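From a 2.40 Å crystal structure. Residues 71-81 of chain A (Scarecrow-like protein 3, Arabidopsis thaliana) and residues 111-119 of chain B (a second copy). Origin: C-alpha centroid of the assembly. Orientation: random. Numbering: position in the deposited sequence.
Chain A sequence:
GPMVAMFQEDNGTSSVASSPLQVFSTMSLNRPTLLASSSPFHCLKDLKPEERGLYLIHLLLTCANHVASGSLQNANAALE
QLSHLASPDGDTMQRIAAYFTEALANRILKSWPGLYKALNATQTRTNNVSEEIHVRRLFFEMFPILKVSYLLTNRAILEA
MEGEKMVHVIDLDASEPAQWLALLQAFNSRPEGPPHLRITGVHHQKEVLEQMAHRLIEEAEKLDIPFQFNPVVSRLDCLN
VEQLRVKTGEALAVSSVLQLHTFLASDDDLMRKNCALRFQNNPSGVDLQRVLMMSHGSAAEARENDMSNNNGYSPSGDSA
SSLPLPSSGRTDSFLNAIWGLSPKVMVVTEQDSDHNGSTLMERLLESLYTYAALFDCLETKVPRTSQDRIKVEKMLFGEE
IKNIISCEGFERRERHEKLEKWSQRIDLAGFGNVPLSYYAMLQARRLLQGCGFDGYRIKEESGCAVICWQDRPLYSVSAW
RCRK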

# COMPACT_ATOMS: atom_id res chain seq x y z
N SER A 71 -1.39 -29.38 -6.24
CA SER A 71 -1.93 -29.76 -4.94
C SER A 71 -1.88 -28.54 -4.02
O SER A 71 -0.81 -28.15 -3.54
CB SER A 71 -1.14 -30.92 -4.34
OG SER A 71 -1.61 -31.23 -3.04
N LEU A 72 -3.04 -27.93 -3.78
CA LEU A 72 -3.09 -26.77 -2.90
C LEU A 72 -2.82 -27.17 -1.46
O LEU A 72 -2.16 -26.43 -0.72
CB LEU A 72 -4.44 -26.06 -3.03
CG LEU A 72 -4.51 -24.57 -2.69
CD1 LEU A 72 -5.74 -23.95 -3.30
CD2 LEU A 72 -4.51 -24.32 -1.19
N GLN A 73 -3.34 -28.33 -1.04
CA GLN A 73 -3.10 -28.80 0.32
C GLN A 73 -1.61 -29.00 0.58
O GLN A 73 -1.08 -28.55 1.60
CB GLN A 73 -3.86 -30.10 0.56
CG GLN A 73 -3.86 -31.04 -0.64
CD GLN A 73 -4.25 -32.46 -0.27
OE1 GLN A 73 -4.22 -32.84 0.90
NE2 GLN A 73 -4.61 -33.26 -1.28
N ASN A 74 -0.91 -29.66 -0.35
CA ASN A 74 0.52 -29.90 -0.17
C ASN A 74 1.32 -28.61 -0.30
O ASN A 74 2.34 -28.45 0.38
CB ASN A 74 1.00 -30.94 -1.18
CG ASN A 74 0.41 -32.32 -0.92
OD1 ASN A 74 1.11 -33.23 -0.48
ND2 ASN A 74 -0.88 -32.47 -1.19
N ALA A 75 0.89 -27.69 -1.17
CA ALA A 75 1.59 -26.42 -1.30
C ALA A 75 1.37 -25.54 -0.08
O ALA A 75 2.28 -24.83 0.36
CB ALA A 75 1.15 -25.70 -2.57
N ASN A 76 0.16 -25.57 0.49
CA ASN A 76 -0.13 -24.77 1.67
C ASN A 76 0.73 -25.19 2.86
O ASN A 76 1.22 -24.34 3.61
CB ASN A 76 -1.61 -24.86 2.02
CG ASN A 76 -1.93 -24.28 3.38
OD1 ASN A 76 -2.12 -23.07 3.52
ND2 ASN A 76 -1.99 -25.14 4.39
N ALA A 77 0.91 -26.50 3.04
CA ALA A 77 1.74 -26.98 4.14
C ALA A 77 3.18 -26.53 3.97
O ALA A 77 3.84 -26.15 4.95
CB ALA A 77 1.65 -28.50 4.25
N ALA A 78 3.69 -26.57 2.74
CA ALA A 78 5.04 -26.09 2.48
C ALA A 78 5.15 -24.59 2.71
O ALA A 78 6.16 -24.10 3.22
CB ALA A 78 5.47 -26.45 1.06
N LEU A 79 4.11 -23.84 2.35
CA LEU A 79 4.12 -22.39 2.57
C LEU A 79 4.04 -22.06 4.05
O LEU A 79 4.64 -21.08 4.50
CB LEU A 79 2.96 -21.74 1.82
CG LEU A 79 3.06 -21.71 0.29
CD1 LEU A 79 1.83 -21.05 -0.32
CD2 LEU A 79 4.33 -21.02 -0.16
N GLU A 80 3.32 -22.87 4.83
CA GLU A 80 3.25 -22.66 6.27
C GLU A 80 4.62 -22.76 6.91
O GLU A 80 4.97 -21.95 7.78
CB GLU A 80 2.29 -23.67 6.90
CG GLU A 80 2.23 -23.64 8.42
CD GLU A 80 1.12 -22.74 8.94
OE1 GLU A 80 1.38 -21.94 9.87
OE2 GLU A 80 -0.01 -22.83 8.43
N GLN A 81 5.42 -23.74 6.49
CA GLN A 81 6.77 -23.88 7.03
C GLN A 81 7.65 -22.70 6.64
O GLN A 81 8.42 -22.19 7.46
CB GLN A 81 7.40 -25.19 6.54
CG GLN A 81 6.60 -26.43 6.87
CD GLN A 81 7.40 -27.43 7.67
OE1 GLN A 81 8.10 -27.07 8.62
NE2 GLN A 81 7.32 -28.70 7.29
N SER B 111 -8.64 -19.59 5.40
CA SER B 111 -8.81 -21.03 5.56
C SER B 111 -7.55 -21.81 5.22
O SER B 111 -7.46 -23.00 5.55
CB SER B 111 -9.99 -21.52 4.72
OG SER B 111 -9.76 -21.31 3.34
N TRP B 112 -6.58 -21.18 4.56
CA TRP B 112 -5.28 -21.78 4.26
C TRP B 112 -4.22 -20.88 4.89
O TRP B 112 -3.67 -19.99 4.23
CB TRP B 112 -5.07 -21.91 2.75
CG TRP B 112 -6.27 -22.45 2.04
CD1 TRP B 112 -7.33 -21.73 1.57
CD2 TRP B 112 -6.55 -23.82 1.73
NE1 TRP B 112 -8.25 -22.56 0.99
CE2 TRP B 112 -7.79 -23.85 1.07
CE3 TRP B 112 -5.86 -25.02 1.94
CZ2 TRP B 112 -8.36 -25.04 0.62
CZ3 TRP B 112 -6.43 -26.19 1.50
CH2 TRP B 112 -7.67 -26.20 0.84
N PRO B 113 -3.91 -21.09 6.18
CA PRO B 113 -3.00 -20.16 6.87
C PRO B 113 -1.62 -20.07 6.23
O PRO B 113 -1.02 -18.98 6.23
CB PRO B 113 -2.93 -20.73 8.29
CG PRO B 113 -4.18 -21.54 8.44
CD PRO B 113 -4.43 -22.13 7.08
N GLY B 114 -1.11 -21.17 5.68
CA GLY B 114 0.18 -21.11 5.01
C GLY B 114 0.16 -20.18 3.81
O GLY B 114 1.05 -19.35 3.63
N LEU B 115 -0.88 -20.30 2.98
CA LEU B 115 -1.02 -19.41 1.83
C LEU B 115 -1.27 -17.97 2.28
O LEU B 115 -0.71 -17.03 1.70
CB LEU B 115 -2.15 -19.89 0.92
CG LEU B 115 -2.63 -18.93 -0.16
CD1 LEU B 115 -1.48 -18.52 -1.08
CD2 LEU B 115 -3.76 -19.55 -0.97
N TYR B 116 -2.09 -17.78 3.31
CA TYR B 116 -2.40 -16.44 3.78
C TYR B 116 -1.16 -15.74 4.32
O TYR B 116 -0.89 -14.58 3.97
CB TYR B 116 -3.50 -16.49 4.85
CG TYR B 116 -3.82 -15.15 5.46
CD1 TYR B 116 -4.70 -14.27 4.84
CD2 TYR B 116 -3.26 -14.76 6.67
CE1 TYR B 116 -5.00 -13.05 5.40
CE2 TYR B 116 -3.55 -13.54 7.24
CZ TYR B 116 -4.42 -12.68 6.60
OH TYR B 116 -4.72 -11.47 7.16
N LYS B 117 -0.39 -16.41 5.14
CA LYS B 117 0.82 -15.81 5.69
C LYS B 117 1.85 -15.54 4.59
O LYS B 117 2.46 -14.47 4.55
CB LYS B 117 1.43 -16.72 6.76
CG LYS B 117 0.58 -16.91 8.00
CD LYS B 117 1.23 -17.92 8.92
CE LYS B 117 0.23 -18.51 9.90
NZ LYS B 117 0.86 -19.55 10.76
N ALA B 118 2.06 -16.53 3.72
CA ALA B 118 3.03 -16.36 2.65
C ALA B 118 2.71 -15.15 1.78
O ALA B 118 3.63 -14.49 1.27
CB ALA B 118 3.11 -17.63 1.80
N LEU B 119 1.43 -14.83 1.60
CA LEU B 119 1.05 -13.64 0.84
C LEU B 119 1.51 -12.35 1.49
O LEU B 119 1.49 -11.30 0.85
CB LEU B 119 -0.47 -13.60 0.65
CG LEU B 119 -1.05 -13.86 -0.75
CD1 LEU B 119 -0.84 -15.30 -1.16
CD2 LEU B 119 -2.53 -13.51 -0.79

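Helix 72-81 of chain A crosses the start of helix 113-118 of chain B at 52°, their axes approaching to 7.2 Å, and the contact buries 503 Å² in total. Ser A71 lies out of reach of chain B but caps its own helix, Ser A71 OG accepting from Asn A74 N at 3.2 Å. Leu A72 makes the first contact: its CD2 lies 3.7 Å from the centroid of the six-membered ring of Trp B112 and 19° off the ring normal, a CH-pi arrangement over the face.

One turn on, Asn A76 (chi1 168°, t) meets the beginning of the chain B helix, where backbone amides lack partners in a preceding turn. Asn A76 OD1 accepts from Leu B115 N at 3.1 Å with an N-H...O angle of 151°, and also lies 3.0 Å from Gly B114 N.

Leu A79 adds apolar packing, Leu A79 CD1 to Leu B115 CD1 at 4.2 Å and Leu A79 CD2 to Ala B118 CB at 4.1 Å. Backbones come closest at Glu A80 and Gly B114, whose CA atoms are 3.7 Å apart. Glycine permits this: an ideal CB on Gly B114 would sit 2.2 Å from Asn A76 O and 2.7 Å from Glu A80 N. Finally, Glu A80 OE1 forms a salt bridge with Lys B117 NZ at 2.6 Å, pairing opposite charges.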